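Long-range contact in voltage-sensor containing phosphatase (Ciona intestinalis, PDB 3V0D), which probably dephosphorylates phosphoinositide lipids under the control of a voltage sensor, pairing a tensin-type phosphatase domain with a PTEN-like C2 domain: residues D222-L236 with C263-T277. The protein carries 1 engineered substitution. Residues are numbered along the deposited sequence; the frame is centred on the assembly and turned at random.
Sequences DLSMQIVSERQEVLL and CPVLAGDIKVRFMST
S224 faces M275, Q226 faces R273 and V228 faces K271 as hydrogen-bonded pairs of the antiparallel strands 223-229 and 269-276, whose axes lie 4.6 Å apart at an angle of 153°. Each pair is joined by two reciprocal N-H...O bonds; the Q226 N to R273 O bond, 2.8 Å, is nearly straight at 170°. Beyond V228 the direct ladder gives way to water: one molecule donates to both V228 O and D269 O, while others link S229 OG to A267 at the type I' turn S229-Q232.

Among polar side chains, R273 NH1 donates to Q226 OE1 over 2.9 Å, approaching from above the amide's carbonyl plane although OE1 lies near the guanidinium plane. The other end of this amide is fixed by a straight in-plane bond from NE2 to E233 OE2, 2.8 Å, so Q226 bridges three strands; R273 NE and K271 NZ both reach D286. At the far end S276 OG donates to the anti lone pair of D222 OD2, 2.6 Å away.

Apolar contacts fill the face away from Q226 and R273. M225 holds CG anti to its backbone N (chi1 -177°), which lays CG over one face of the F274 ring, 4.0 Å from its centroid; SD follows obliquely, a Met-aromatic contact. I227 CG2 meets I270 CG2 at 3.6 Å. V234 and L235 both oppose I227 in a classic beta bulge and rest on P264 and C263.

With M225 also touching V207 and V260 of the other sheet, this face forms part of the hydrophobic interior of the PTEN-type C2 beta sandwich.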
loop_
_atom_site.group_PDB
_atom_site.type_symbol
_atom_site.label_atom_id
_atom_site.label_comp_id
_atom_site.label_asym_id
_atom_site.label_seq_id
_atom_site.Cartn_x
_atom_site.Cartn_y
_atom_site.Cartn_z
ATOM N N ASP A 222 -20.252 15.389 9.294
ATOM C CA ASP A 222 -19.707 14.349 10.151
ATOM C C ASP A 222 -18.196 14.149 9.972
ATOM O O ASP A 222 -17.606 13.403 10.741
ATOM C CB ASP A 222 -20.411 13.006 9.884
ATOM C CG ASP A 222 -20.415 12.632 8.401
ATOM O OD1 ASP A 222 -21.049 13.369 7.624
ATOM O OD2 ASP A 222 -19.775 11.624 8.020
ATOM N N LEU A 223 -17.593 14.766 8.959
ATOM C CA LEU A 223 -16.253 14.391 8.533
ATOM C C LEU A 223 -15.142 15.200 9.188
ATOM O O LEU A 223 -15.288 16.398 9.484
ATOM C CB LEU A 223 -16.132 14.513 7.006
ATOM C CG LEU A 223 -17.011 13.563 6.180
ATOM C CD1 LEU A 223 -16.856 13.867 4.700
ATOM C CD2 LEU A 223 -16.708 12.095 6.473
ATOM N N SER A 224 -14.007 14.535 9.311
ATOM C CA SER A 224 -12.752 15.186 9.662
ATOM C C SER A 224 -11.667 14.573 8.782
ATOM O O SER A 224 -11.830 13.479 8.239
ATOM C CB SER A 224 -12.437 15.052 11.152
ATOM O OG SER A 224 -12.496 13.711 11.552
ATOM N N MET A 225 -10.550 15.285 8.661
ATOM C CA MET A 225 -9.454 14.857 7.793
ATOM C C MET A 225 -8.152 15.007 8.559
ATOM O O MET A 225 -7.874 16.080 9.097
ATOM C CB MET A 225 -9.412 15.704 6.520
ATOM C CG MET A 225 -8.344 15.266 5.534
ATOM S SD MET A 225 -8.234 16.313 4.082
ATOM C CE MET A 225 -7.464 17.764 4.794
ATOM N N GLN A 226 -7.369 13.939 8.591
ATOM C CA GLN A 226 -6.069 13.930 9.242
ATOM C C GLN A 226 -5.000 13.741 8.184
ATOM O O GLN A 226 -5.092 12.844 7.338
ATOM C CB GLN A 226 -6.017 12.763 10.225
ATOM C CG GLN A 226 -4.743 12.718 11.051
ATOM C CD GLN A 226 -4.642 11.439 11.832
ATOM O OE1 GLN A 226 -4.741 10.346 11.270
ATOM N NE2 GLN A 226 -4.407 11.550 13.145
ATOM N N ILE A 227 -3.965 14.574 8.252
ATOM C CA ILE A 227 -2.793 14.429 7.379
ATOM C C ILE A 227 -1.639 13.894 8.228
ATOM O O ILE A 227 -1.335 14.453 9.293
ATOM C CB ILE A 227 -2.399 15.773 6.713
ATOM C CG1 ILE A 227 -3.598 16.383 5.974
ATOM C CG2 ILE A 227 -1.172 15.569 5.808
ATOM C CD1 ILE A 227 -3.310 17.686 5.241
ATOM N N VAL A 228 -1.026 12.819 7.737
ATOM C CA VAL A 228 0.056 12.127 8.426
ATOM C C VAL A 228 1.306 12.149 7.544
ATOM O O VAL A 228 1.231 11.870 6.330
ATOM C CB VAL A 228 -0.369 10.663 8.729
ATOM C CG1 VAL A 228 0.803 9.820 9.251
ATOM C CG2 VAL A 228 -1.540 10.627 9.693
ATOM N N SER A 229 2.448 12.452 8.162
ATOM C CA SER A 229 3.725 12.450 7.474
ATOM C C SER A 229 4.732 11.800 8.400
ATOM O O SER A 229 4.817 12.187 9.564
ATOM C CB SER A 229 4.175 13.881 7.194
ATOM O OG SER A 229 5.489 13.918 6.675
ATOM N N GLU A 230 5.512 10.843 7.904
ATOM C CA GLU A 230 6.544 10.200 8.736
ATOM C C GLU A 230 5.974 9.677 10.057
ATOM O O GLU A 230 6.552 9.867 11.127
ATOM C CB GLU A 230 7.766 11.130 8.933
ATOM C CG GLU A 230 8.412 11.490 7.590
ATOM C CD GLU A 230 9.536 12.536 7.672
ATOM O OE1 GLU A 230 10.044 12.942 6.601
ATOM O OE2 GLU A 230 9.913 12.966 8.785
ATOM N N ARG A 231 4.790 9.062 9.949
ATOM C CA ARG A 231 4.131 8.363 11.057
ATOM C C ARG A 231 3.662 9.304 12.173
ATOM O O ARG A 231 3.419 8.869 13.300
ATOM C CB ARG A 231 4.993 7.203 11.589
ATOM C CG ARG A 231 5.614 6.385 10.477
ATOM C CD ARG A 231 6.497 5.290 11.022
ATOM N NE ARG A 231 5.725 4.125 11.455
ATOM C CZ ARG A 231 5.339 3.120 10.666
ATOM N NH1 ARG A 231 5.650 3.090 9.368
ATOM N NH2 ARG A 231 4.645 2.121 11.185
ATOM N N GLN A 232 3.519 10.585 11.851
ATOM C CA GLN A 232 2.988 11.550 12.809
ATOM C C GLN A 232 1.869 12.353 12.181
ATOM O O GLN A 232 1.961 12.739 11.014
ATOM C CB GLN A 232 4.078 12.550 13.261
ATOM C CG GLN A 232 5.321 11.934 13.900
ATOM C CD GLN A 232 5.051 11.405 15.286
ATOM O OE1 GLN A 232 4.217 11.951 16.012
ATOM N NE2 GLN A 232 5.758 10.339 15.674
ATOM N N GLU A 233 0.851 12.678 12.973
ATOM C CA GLU A 233 -0.140 13.643 12.551
ATOM C C GLU A 233 0.502 15.007 12.384
ATOM O O GLU A 233 1.181 15.498 13.310
ATOM C CB GLU A 233 -1.263 13.742 13.566
ATOM C CG GLU A 233 -2.281 14.824 13.242
ATOM C CD GLU A 233 -3.335 14.936 14.286
ATOM O OE1 GLU A 233 -3.251 15.872 15.083
ATOM O OE2 GLU A 233 -4.241 14.100 14.346
ATOM N N VAL A 234 0.301 15.629 11.223
ATOM C CA VAL A 234 0.776 16.986 10.989
ATOM C C VAL A 234 -0.371 17.989 10.828
ATOM O O VAL A 234 -0.126 19.185 10.941
ATOM C CB VAL A 234 1.825 17.106 9.858
ATOM C CG1 VAL A 234 3.046 16.239 10.178
ATOM C CG2 VAL A 234 1.234 16.721 8.525
ATOM N N LEU A 235 -1.605 17.533 10.589
ATOM C CA LEU A 235 -2.765 18.440 10.557
ATOM C C LEU A 235 -4.023 17.629 10.826
ATOM O O LEU A 235 -4.144 16.474 10.361
ATOM C CB LEU A 235 -2.905 19.140 9.200
ATOM C CG LEU A 235 -3.885 20.311 9.151
ATOM C CD1 LEU A 235 -3.405 21.474 10.020
ATOM C CD2 LEU A 235 -4.116 20.773 7.738
ATOM N N LEU A 236 -4.952 18.240 11.551
ATOM C CA LEU A 236 -6.282 17.695 11.729
ATOM C C LEU A 236 -7.281 18.805 11.416
ATOM O O LEU A 236 -7.177 19.929 11.951
ATOM C CB LEU A 236 -6.477 17.193 13.156
ATOM C CG LEU A 236 -7.838 16.552 13.454
ATOM C CD1 LEU A 236 -8.131 15.325 12.576
ATOM C CD2 LEU A 236 -7.901 16.185 14.940
ATOM N N CYS A 263 -1.982 24.255 7.068
ATOM C CA CYS A 263 -1.208 23.057 6.746
ATOM C C CYS A 263 0.286 23.375 6.797
ATOM O O CYS A 263 0.727 24.348 6.199
ATOM C CB CYS A 263 -1.566 22.578 5.355
ATOM S SG CYS A 263 -0.864 20.963 4.931
ATOM N N PRO A 264 1.083 22.526 7.468
ATOM C CA PRO A 264 2.529 22.719 7.403
ATOM C C PRO A 264 3.048 22.286 6.037
ATOM O O PRO A 264 2.340 21.645 5.245
ATOM C CB PRO A 264 3.048 21.770 8.496
ATOM C CG PRO A 264 2.047 20.680 8.525
ATOM C CD PRO A 264 0.723 21.373 8.304
ATOM N N VAL A 265 4.290 22.666 5.752
ATOM C CA VAL A 265 4.951 22.172 4.543
ATOM C C VAL A 265 5.013 20.635 4.557
ATOM O O VAL A 265 5.417 20.031 5.558
ATOM C CB VAL A 265 6.357 22.773 4.409
ATOM C CG1 VAL A 265 7.045 22.229 3.165
ATOM C CG2 VAL A 265 6.306 24.315 4.348
ATOM N N LEU A 266 4.575 20.038 3.452
ATOM C CA LEU A 266 4.537 18.580 3.256
ATOM C C LEU A 266 5.565 18.216 2.198
ATOM O O LEU A 266 5.701 18.889 1.182
ATOM C CB LEU A 266 3.159 18.161 2.732
ATOM C CG LEU A 266 1.960 18.572 3.587
ATOM C CD1 LEU A 266 0.700 18.147 2.879
ATOM C CD2 LEU A 266 2.020 18.043 5.012
ATOM N N ALA A 267 6.264 17.117 2.436
ATOM C CA ALA A 267 7.190 16.586 1.445
ATOM C C ALA A 267 7.221 15.074 1.616
ATOM O O ALA A 267 7.118 14.561 2.733
ATOM C CB ALA A 267 8.583 17.181 1.652
ATOM N N GLY A 268 7.316 14.369 0.506
ATOM C CA GLY A 268 7.444 12.921 0.550
ATOM C C GLY A 268 6.101 12.212 0.550
ATOM O O GLY A 268 5.151 12.638 -0.104
ATOM N N ASP A 269 6.032 11.101 1.264
ATOM C CA ASP A 269 4.833 10.252 1.245
ATOM C C ASP A 269 3.867 10.752 2.309
ATOM O O ASP A 269 4.219 10.857 3.490
ATOM C CB ASP A 269 5.249 8.812 1.442
ATOM C CG ASP A 269 6.115 8.335 0.304
ATOM O OD1 ASP A 269 7.323 8.162 0.521
ATOM O OD2 ASP A 269 5.586 8.278 -0.826
ATOM N N ILE A 270 2.663 11.094 1.877
ATOM C CA ILE A 270 1.651 11.693 2.729
ATOM C C ILE A 270 0.459 10.756 2.765
ATOM O O ILE A 270 0.016 10.260 1.718
ATOM C CB ILE A 270 1.247 13.083 2.178
ATOM C CG1 ILE A 270 2.477 14.012 2.034
ATOM C CG2 ILE A 270 0.159 13.736 3.026
ATOM C CD1 ILE A 270 3.215 14.287 3.319
ATOM N N LYS A 271 -0.064 10.529 3.960
ATOM C CA LYS A 271 -1.255 9.718 4.164
ATOM C C LYS A 271 -2.367 10.635 4.643
ATOM O O LYS A 271 -2.162 11.447 5.554
ATOM C CB LYS A 271 -0.947 8.670 5.224
ATOM C CG LYS A 271 -2.061 7.707 5.519
ATOM C CD LYS A 271 -1.693 6.798 6.711
ATOM C CE LYS A 271 -2.710 5.742 6.955
ATOM N NZ LYS A 271 -2.304 4.911 8.081
ATOM N N VAL A 272 -3.541 10.506 4.045
ATOM C CA VAL A 272 -4.678 11.357 4.374
ATOM C C VAL A 272 -5.810 10.433 4.775
ATOM O O VAL A 272 -6.202 9.542 4.004
ATOM C CB VAL A 272 -5.082 12.225 3.171
ATOM C CG1 VAL A 272 -6.188 13.172 3.562
ATOM C CG2 VAL A 272 -3.868 13.002 2.645
ATOM N N ARG A 273 -6.323 10.615 5.990
ATOM C CA ARG A 273 -7.384 9.771 6.544
ATOM C C ARG A 273 -8.622 10.612 6.770
ATOM O O ARG A 273 -8.546 11.724 7.309
ATOM C CB ARG A 273 -6.960 9.168 7.883
ATOM C CG ARG A 273 -5.740 8.252 7.761
ATOM C CD ARG A 273 -5.234 7.790 9.152
ATOM N NE ARG A 273 -6.190 6.905 9.807
ATOM C CZ ARG A 273 -6.987 7.242 10.813
ATOM N NH1 ARG A 273 -6.919 8.438 11.380
ATOM N NH2 ARG A 273 -7.860 6.349 11.248
ATOM N N PHE A 274 -9.769 10.065 6.409
ATOM C CA PHE A 274 -11.058 10.721 6.636
ATOM C C PHE A 274 -11.819 9.917 7.660
ATOM O O PHE A 274 -12.054 8.710 7.482
ATOM C CB PHE A 274 -11.861 10.860 5.334
ATOM C CG PHE A 274 -11.219 11.779 4.366
ATOM C CD1 PHE A 274 -10.165 11.327 3.564
ATOM C CD2 PHE A 274 -11.612 13.111 4.267
ATOM C CE1 PHE A 274 -9.528 12.168 2.674
ATOM C CE2 PHE A 274 -10.970 13.977 3.348
ATOM C CZ PHE A 274 -9.908 13.486 2.564
ATOM N N MET A 275 -12.210 10.600 8.739
ATOM C CA MET A 275 -12.947 10.017 9.860
ATOM C C MET A 275 -14.355 10.583 9.889
ATOM O O MET A 275 -14.607 11.657 9.330
ATOM C CB MET A 275 -12.199 10.313 11.166
ATOM C CG MET A 275 -10.866 9.574 11.249
ATOM S SD MET A 275 -9.777 10.119 12.554
ATOM C CE MET A 275 -9.277 11.689 11.872
ATOM N N SER A 276 -15.253 9.871 10.565
ATOM C CA SER A 276 -16.629 10.317 10.630
ATOM C C SER A 276 -17.241 10.058 11.977
ATOM O O SER A 276 -17.006 9.011 12.588
ATOM C CB SER A 276 -17.447 9.574 9.582
ATOM O OG SER A 276 -18.823 9.868 9.680
ATOM N N THR A 277 -18.074 10.991 12.429
ATOM C CA THR A 277 -18.888 10.767 13.611
ATOM C C THR A 277 -20.168 9.984 13.305
ATOM O O THR A 277 -20.917 9.662 14.222
ATOM C CB THR A 277 -19.269 12.108 14.256
ATOM O OG1 THR A 277 -19.972 12.891 13.302
ATOM C CG2 THR A 277 -18.040 12.844 14.767
HETATM O O HOH W 1 2.874 9.682 5.775
HETATM O O HOH W 2 6.231 12.658 4.493
HETATM O O HOH W 3 6.033 16.338 5.395
HETATM O O HOH W 4 6.018 9.437 5.327
HETATM O O HOH W 5 8.906 12.923 4.298
#